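Local coordinates for FAD-dependent oxidoreductase (Actinomadura kijaniata, PDB 3M9V), which probably catalyses a flavin-dependent oxidation of a dTDP-linked sugar in the biosynthesis of D-kijanose, and belongs to the acyl-CoA dehydrogenase family, at residues 25-28 and 29-33; 100-103 and 104-108; 259-262 and 263-266; 302-305 and 306-309. All blocks are in the same frame, centred on the assembly; numbering follows the deposited sequence.

Interaction 1: residues 25-28 and 29-33; sequences RVLL and DRLAA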
# COMPACT_ATOMS: atom_id res chain seq x y z
N ARG A 25 12.06 -33.82 9.74
CA ARG A 25 11.96 -34.46 8.42
C ARG A 25 11.04 -35.67 8.37
O ARG A 25 10.23 -35.84 7.45
CB ARG A 25 13.34 -34.97 8.00
CG ARG A 25 14.00 -34.16 6.89
CD ARG A 25 15.51 -34.45 6.77
NE ARG A 25 16.29 -33.37 7.38
CZ ARG A 25 17.39 -33.56 8.10
NH1 ARG A 25 18.01 -32.51 8.63
NH2 ARG A 25 17.86 -34.78 8.29
N VAL A 26 11.16 -36.53 9.38
CA VAL A 26 10.27 -37.70 9.49
C VAL A 26 8.80 -37.28 9.54
O VAL A 26 7.97 -37.78 8.78
CB VAL A 26 10.66 -38.54 10.75
CG1 VAL A 26 9.64 -39.66 10.97
CG2 VAL A 26 12.10 -39.09 10.62
N LEU A 27 8.47 -36.34 10.42
CA LEU A 27 7.14 -35.73 10.44
C LEU A 27 6.62 -35.33 9.06
O LEU A 27 5.52 -35.70 8.64
CB LEU A 27 7.14 -34.52 11.39
CG LEU A 27 5.77 -33.81 11.34
CD1 LEU A 27 4.71 -34.82 11.76
CD2 LEU A 27 5.72 -32.58 12.27
N LEU A 28 7.41 -34.54 8.33
CA LEU A 28 6.98 -34.14 6.99
C LEU A 28 6.88 -35.31 6.02
O LEU A 28 5.96 -35.37 5.19
CB LEU A 28 7.95 -33.06 6.47
CG LEU A 28 7.66 -32.26 5.21
CD1 LEU A 28 6.38 -31.47 5.38
CD2 LEU A 28 8.79 -31.30 4.84
N ASP A 29 7.81 -36.26 6.09
CA ASP A 29 7.68 -37.42 5.20
C ASP A 29 6.40 -38.19 5.50
O ASP A 29 5.68 -38.58 4.57
CB ASP A 29 8.87 -38.38 5.34
CG ASP A 29 10.12 -37.88 4.63
OD1 ASP A 29 10.04 -36.91 3.84
OD2 ASP A 29 11.21 -38.45 4.85
N ARG A 30 6.06 -38.38 6.77
CA ARG A 30 4.93 -39.22 7.16
C ARG A 30 3.63 -38.52 6.79
O ARG A 30 2.65 -39.16 6.42
CB ARG A 30 4.95 -39.50 8.66
CG ARG A 30 6.02 -40.51 9.06
CD ARG A 30 5.40 -41.77 9.66
NE ARG A 30 5.82 -41.96 11.05
CZ ARG A 30 7.00 -42.48 11.41
NH1 ARG A 30 7.29 -42.63 12.69
NH2 ARG A 30 7.89 -42.86 10.49
N LEU A 31 3.61 -37.20 6.91
CA LEU A 31 2.42 -36.43 6.54
C LEU A 31 2.10 -36.56 5.06
O LEU A 31 0.93 -36.47 4.69
CB LEU A 31 2.55 -34.94 6.86
CG LEU A 31 2.24 -34.54 8.30
CD1 LEU A 31 2.70 -33.10 8.53
CD2 LEU A 31 0.78 -34.74 8.75
N ALA A 32 3.11 -36.79 4.22
CA ALA A 32 2.87 -36.79 2.79
C ALA A 32 1.80 -37.80 2.40
O ALA A 32 0.95 -37.48 1.56
CB ALA A 32 4.16 -37.05 2.01
N ALA A 33 1.79 -38.98 3.01
CA ALA A 33 0.76 -39.99 2.73
C ALA A 33 -0.67 -39.49 2.86
O ALA A 33 -1.58 -39.99 2.19
CB ALA A 33 0.91 -41.20 3.64
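The carbonyl O of V26 accepts a hydrogen bond from the amide N of R30 at 2.8 Å, one of two equally short helical bonds here; the other joins D29 N to R25 O. L31 N to L27 O follows at 3.0 Å, and A32 N to L28 O is a weak bond at 3.3 Å. On one flank V26 and R30 lie side by side and point the same way. R30 leaves the backbone with CG beside its own N (chi1 -75°) and then bends at chi2 and chi3, a fold that lays the guanidinium over V26. The V26 methyl CG1 sits on one face of that flat group, off toward its rim, with NH2 of R30 3.7 Å from CG1. A charged group thus packs by its face on an aliphatic branch. Another side of the helix carries L27 and L31, also side by side, whose CD1 methyls are 4.2 Å apart. These two leucines are buried against helix 81-94, where both touch A87 and L31 adds V91; L28 meets A90 of the same helix, while R30 reaches L64 and L76 in the adjoining loops.

Interaction 2: residues 100-103 and 104-108; sequences LALH and MQLSR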
# COMPACT_ATOMS: atom_id res chain seq x y z
N LEU A 100 -5.20 -25.83 10.86
CA LEU A 100 -5.45 -24.96 12.00
C LEU A 100 -5.82 -25.88 13.18
O LEU A 100 -5.33 -25.71 14.30
CB LEU A 100 -6.63 -24.03 11.70
CG LEU A 100 -7.11 -23.20 12.92
CD1 LEU A 100 -5.95 -22.36 13.37
CD2 LEU A 100 -8.30 -22.28 12.62
N ALA A 101 -6.67 -26.88 12.91
CA ALA A 101 -6.98 -27.86 13.94
C ALA A 101 -5.75 -28.66 14.35
O ALA A 101 -5.54 -28.80 15.54
CB ALA A 101 -8.09 -28.82 13.52
N LEU A 102 -4.98 -29.20 13.40
CA LEU A 102 -3.74 -29.88 13.77
C LEU A 102 -2.76 -29.07 14.63
O LEU A 102 -2.11 -29.64 15.51
CB LEU A 102 -3.02 -30.40 12.53
CG LEU A 102 -1.76 -31.23 12.75
CD1 LEU A 102 -2.22 -32.50 13.49
CD2 LEU A 102 -1.19 -31.63 11.39
N HIS A 103 -2.59 -27.78 14.34
CA HIS A 103 -1.75 -26.92 15.16
C HIS A 103 -2.12 -27.04 16.65
O HIS A 103 -1.22 -27.02 17.50
CB HIS A 103 -1.88 -25.45 14.76
CG HIS A 103 -1.30 -24.50 15.77
ND1 HIS A 103 -2.06 -23.89 16.75
CD2 HIS A 103 -0.02 -24.10 15.97
CE1 HIS A 103 -1.28 -23.13 17.50
NE2 HIS A 103 -0.03 -23.26 17.06
N MET A 104 -3.40 -27.14 17.00
CA MET A 104 -3.80 -27.14 18.43
C MET A 104 -3.22 -28.41 19.08
O MET A 104 -2.69 -28.38 20.19
CB MET A 104 -5.34 -27.23 18.57
CG MET A 104 -6.15 -26.02 18.03
SD MET A 104 -5.49 -24.40 18.51
CE MET A 104 -5.91 -24.46 20.24
N GLN A 105 -3.26 -29.53 18.37
CA GLN A 105 -2.67 -30.75 18.93
C GLN A 105 -1.14 -30.66 19.04
O GLN A 105 -0.57 -31.01 20.08
CB GLN A 105 -2.97 -31.96 18.05
CG GLN A 105 -2.35 -33.25 18.61
CD GLN A 105 -3.28 -33.91 19.64
OE1 GLN A 105 -4.30 -33.34 20.05
NE2 GLN A 105 -2.94 -35.13 20.06
N LEU A 106 -0.49 -30.28 17.95
CA LEU A 106 0.97 -30.23 17.93
C LEU A 106 1.53 -29.24 18.95
O LEU A 106 2.52 -29.52 19.63
CB LEU A 106 1.56 -29.95 16.54
CG LEU A 106 1.11 -30.98 15.49
CD1 LEU A 106 1.95 -30.85 14.24
CD2 LEU A 106 1.27 -32.38 16.01
N SER A 107 0.94 -28.07 19.06
CA SER A 107 1.58 -27.14 19.97
C SER A 107 1.28 -27.53 21.42
O SER A 107 2.10 -27.25 22.29
CB SER A 107 1.09 -25.71 19.76
OG SER A 107 -0.29 -25.71 20.02
N ARG A 108 0.14 -28.15 21.68
CA ARG A 108 -0.10 -28.72 23.01
C ARG A 108 0.94 -29.80 23.39
O ARG A 108 1.35 -29.90 24.56
CB ARG A 108 -1.57 -29.16 23.13
CG ARG A 108 -2.06 -29.60 24.51
CD ARG A 108 -1.86 -28.57 25.62
NE ARG A 108 -2.79 -27.46 25.47
CZ ARG A 108 -2.85 -26.42 26.29
NH1 ARG A 108 -3.75 -25.47 26.06
NH2 ARG A 108 -2.02 -26.34 27.33
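S107 lies over one face of the H103 imidazole, and the M104 sulfur, SD, stands at the ring edge. CB of H103 is near the M104 amide N merely because the two residues adjoin in the chain; from it CG runs anti to the backbone N (chi1 166°). On one side of the ring CD2 meets OG of S262, from another helix, and on the other ND1 lies 3.9 Å from SD of M104. At the far end CE1 and NE2 pass beneath S107: CB of S107 is 3.8 Å from NE2 of H103 and makes a CH-pi contact over the ring face, and OG of S107 is 3.7 Å from CE1. OG also donates to the H103 carbonyl O at 3.0 Å. That oxygen accepts a second hydrogen bond from S107 N at 2.9 Å, the two donors coming from opposite faces of the carbonyl plane. Elsewhere CG of L102 meets CG of L106 at 4.0 Å. Q105 points its amide away, to V141, M65 and A139, and M104 lies near S173 and I145 of the FMN site. The bond from OG favours this serine rotamer (chi1 62°), and both donors together hold the H103 carbonyl, whereas the buried ND1 has no polar partner.

Interaction 3: residues 259-262 and 263-266; sequences SSVS and VLGV. With TYD (thymidine-5'-diphosphate), chain B.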
# COMPACT_ATOMS: atom_id res chain seq x y z
N SER A 259 2.63 -21.60 22.56
CA SER A 259 1.28 -22.03 22.21
C SER A 259 0.75 -21.64 20.84
O SER A 259 -0.15 -22.31 20.36
CB SER A 259 0.27 -21.43 23.20
OG SER A 259 0.47 -22.09 24.43
N SER A 260 1.22 -20.53 20.26
CA SER A 260 0.52 -19.99 19.10
C SER A 260 1.37 -19.64 17.89
O SER A 260 0.84 -19.53 16.79
CB SER A 260 -0.19 -18.68 19.48
OG SER A 260 -1.34 -19.04 20.24
N VAL A 261 2.67 -19.45 18.09
CA VAL A 261 3.53 -18.87 17.05
C VAL A 261 3.67 -19.74 15.79
O VAL A 261 3.82 -19.23 14.66
CB VAL A 261 4.91 -18.40 17.60
CG1 VAL A 261 5.81 -19.59 17.88
CG2 VAL A 261 5.54 -17.49 16.53
N SER A 262 3.56 -21.05 15.97
CA SER A 262 3.75 -21.92 14.82
C SER A 262 2.59 -21.88 13.82
O SER A 262 2.68 -22.29 12.64
CB SER A 262 4.27 -23.30 15.28
OG SER A 262 3.22 -24.11 15.78
N VAL A 263 1.45 -21.41 14.29
CA VAL A 263 0.27 -21.25 13.45
C VAL A 263 0.50 -20.28 12.29
O VAL A 263 -0.30 -20.27 11.37
CB VAL A 263 -0.99 -20.80 14.23
CG1 VAL A 263 -1.07 -19.30 14.30
CG2 VAL A 263 -2.24 -21.31 13.50
N LEU A 264 1.59 -19.50 12.32
CA LEU A 264 1.96 -18.62 11.23
C LEU A 264 2.22 -19.47 9.98
O LEU A 264 1.97 -18.97 8.89
CB LEU A 264 3.22 -17.80 11.55
CG LEU A 264 3.09 -16.69 12.62
CD1 LEU A 264 4.31 -15.78 12.84
CD2 LEU A 264 1.80 -15.84 12.41
N GLY A 265 2.73 -20.69 10.13
CA GLY A 265 2.91 -21.60 9.00
C GLY A 265 1.64 -21.86 8.22
O GLY A 265 1.68 -22.10 7.01
N VAL A 266 0.49 -21.79 8.89
CA VAL A 266 -0.81 -22.03 8.24
C VAL A 266 -1.05 -20.99 7.13
O VAL A 266 -1.33 -21.30 5.97
CB VAL A 266 -1.96 -22.08 9.26
CG1 VAL A 266 -3.31 -22.21 8.52
CG2 VAL A 266 -1.73 -23.28 10.22
PA TYD B . -0.65 -20.84 27.62
O1A TYD B . -1.91 -21.55 28.09
O2A TYD B . -0.55 -20.29 26.21
O3A TYD B . -0.29 -19.68 28.67
PB TYD B . -1.47 -19.14 29.61
O1B TYD B . -2.67 -19.08 28.68
O2B TYD B . -0.88 -17.79 29.95
O3B TYD B . -1.51 -20.18 30.72
O5' TYD B . 0.67 -21.71 27.95
C5' TYD B . 1.10 -22.01 29.27
C4' TYD B . 1.91 -23.25 28.95
O4' TYD B . 3.10 -22.90 28.24
C3' TYD B . 2.35 -24.06 30.15
O3' TYD B . 1.61 -25.26 29.97
C2' TYD B . 3.80 -24.41 29.87
C1' TYD B . 4.15 -23.83 28.50
N1 TYD B . 5.42 -23.10 28.56
C2 TYD B . 6.39 -23.34 27.68
O2 TYD B . 6.21 -24.23 26.81
N3 TYD B . 7.55 -22.65 27.75
C4 TYD B . 7.74 -21.70 28.69
O4 TYD B . 8.82 -21.08 28.74
C5 TYD B . 6.74 -21.44 29.62
C5M TYD B . 6.86 -20.41 30.71
C6 TYD B . 5.56 -22.17 29.51
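Three successive i to i+3 bonds, in place of the i to i+4 bonds of an alpha helix, link V263 N to S260 O, L264 N to V261 O and G265 N to S262 O, and a fourth, V266 N to V263 O, follows. Of the three that cross, the last is the shortest, at 3.0 Å. In all three the donor stands above the carbonyl plane, by 48° for V263 N over S260 O, in a run of 3-10-like turns. V263 packs its CG1 methyl against the carbonyl O of S260; with chi1 at 89° this branch lies between the backbone N and the carbonyl carbon. L264 sets CG 3.3 Å from V261 O, and its CD1 meets CG2 of V261 at 4.2 Å. At the other end S259 lies beside the bound thymidine diphosphate, its OG 2.7 Å from O2A of the alpha phosphate. The one hydroxyl proton also has the carbonyl O of G255 within reach, so which acceptor it serves is not settled. R332, Q256 and E115 bind the same nucleotide. H103 of helix 96-118 touches S262 and V263, and F340 of helix 329-362 touches S260 and V261. The tightened turns connect helix 253-260, at the nucleotide pocket, with helix 264-283 of the all-helical C-terminal domain characteristic of the acyl-CoA dehydrogenase fold.

Interaction 4: residues 302-305 and 306-309; sequences SRLY and ALRA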
# COMPACT_ATOMS: atom_id res chain seq x y z
N SER A 302 8.13 -11.92 -4.88
CA SER A 302 8.94 -11.25 -3.86
C SER A 302 8.20 -11.10 -2.51
O SER A 302 8.78 -11.30 -1.44
CB SER A 302 9.36 -9.87 -4.38
OG SER A 302 9.94 -9.07 -3.35
N ARG A 303 6.91 -10.78 -2.55
CA ARG A 303 6.10 -10.74 -1.32
C ARG A 303 6.01 -12.07 -0.57
O ARG A 303 6.07 -12.10 0.65
CB ARG A 303 4.67 -10.24 -1.61
CG ARG A 303 4.61 -8.71 -1.76
CD ARG A 303 3.22 -8.16 -2.18
NE ARG A 303 3.00 -6.96 -1.37
CZ ARG A 303 3.42 -5.74 -1.69
NH1 ARG A 303 4.03 -5.52 -2.84
NH2 ARG A 303 3.22 -4.73 -0.85
N LEU A 304 5.82 -13.16 -1.30
CA LEU A 304 5.85 -14.50 -0.71
C LEU A 304 7.22 -14.80 -0.08
O LEU A 304 7.30 -15.34 1.03
CB LEU A 304 5.56 -15.55 -1.78
CG LEU A 304 5.54 -17.03 -1.33
CD1 LEU A 304 4.46 -17.24 -0.25
CD2 LEU A 304 5.17 -17.86 -2.57
N TYR A 305 8.30 -14.43 -0.76
CA TYR A 305 9.63 -14.55 -0.16
C TYR A 305 9.76 -13.81 1.19
O TYR A 305 10.27 -14.35 2.18
CB TYR A 305 10.68 -14.02 -1.13
CG TYR A 305 12.06 -14.43 -0.71
CD1 TYR A 305 12.65 -15.60 -1.21
CD2 TYR A 305 12.76 -13.67 0.22
CE1 TYR A 305 13.91 -16.00 -0.76
CE2 TYR A 305 14.03 -14.04 0.62
CZ TYR A 305 14.60 -15.20 0.13
OH TYR A 305 15.84 -15.58 0.62
N ALA A 306 9.33 -12.56 1.23
CA ALA A 306 9.38 -11.75 2.43
C ALA A 306 8.41 -12.37 3.45
O ALA A 306 8.72 -12.35 4.64
CB ALA A 306 8.92 -10.28 2.13
N LEU A 307 7.28 -12.92 3.03
CA LEU A 307 6.37 -13.58 3.98
C LEU A 307 7.02 -14.77 4.66
O LEU A 307 7.06 -14.88 5.90
CB LEU A 307 5.05 -13.98 3.32
CG LEU A 307 4.08 -14.88 4.10
CD1 LEU A 307 3.51 -14.00 5.23
CD2 LEU A 307 2.91 -15.27 3.21
N ARG A 308 7.58 -15.67 3.87
CA ARG A 308 8.33 -16.81 4.37
C ARG A 308 9.52 -16.43 5.25
O ARG A 308 9.75 -17.08 6.28
CB ARG A 308 8.79 -17.68 3.21
CG ARG A 308 7.67 -18.47 2.54
CD ARG A 308 8.30 -19.31 1.44
NE ARG A 308 7.45 -20.41 1.00
CZ ARG A 308 7.47 -21.66 1.46
NH1 ARG A 308 8.33 -22.05 2.39
NH2 ARG A 308 6.62 -22.55 0.97
N ALA A 309 10.24 -15.37 4.87
CA ALA A 309 11.49 -15.05 5.56
C ALA A 309 11.06 -14.51 6.92
O ALA A 309 11.79 -14.67 7.88
CB ALA A 309 12.23 -13.95 4.84
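With CG anti to the backbone N in both L304 and L307 (chi1 -179° and 170°), the two leucines are swung to the same flank of helix 291-323, where CD1 of L304 approaches CD2 of L307 at 4.3 Å. R308 departs the other way round, CG beside its backbone N, and runs extended from CG to NE, its CG lying 3.5 Å from the carbonyl O of L304 on the way out. Y305 also has CG anti to N (chi1 -166°), and its ring leads toward the second subunit. The backbone is a regular alpha helix: R303 O accepts a hydrogen bond from L307 N at 2.8 Å, and L304 O takes one from R308 N at 2.9 Å that is almost straight. A306 N to S302 O and A309 N to Y305 O complete the turn. This helix belongs to the C-terminal helical domain of the acyl-CoA dehydrogenase fold, the domain through which subunits of the family associate. L307 packs on V347, A351 and I354 of helix 329-362 and L304 on Q272 and Y275 of helix 264-283, while R308 NH1 bonds to the carbonyl O of G15 and NH2 to OE1 of Q272, and R303 NE forms a salt bridge with E353. On the second subunit, H339 ND1 is hydrogen-bonded to Y305 OH with the two rings nearly perpendicular, C342 O to S302 OG, and T310 and S313 pack on the methyls of A306 and A309.

How the interactions relate
Interactions 2 and 3 lie near the centre of the folded chain, their centres about 9 Å apart, and they touch: CE1 of H103 is 3.2 Å from O of S259, so the imidazole joins helix 96-118 to the junction of helices 253-260 and 264-283. Interaction 1 is only partly buried, on a peripheral helix, and mixes a leucine pair facing inward with an arginine and an aspartate at the exposed side. Interaction 4 is as buried as 2 and 3 but far from the chain centre, covered partly by helices of its own chain and partly by a second subunit. Interactions 1, 2 and 4 each fall within one helix; interaction 3 alone spans two and reaches the nucleotide.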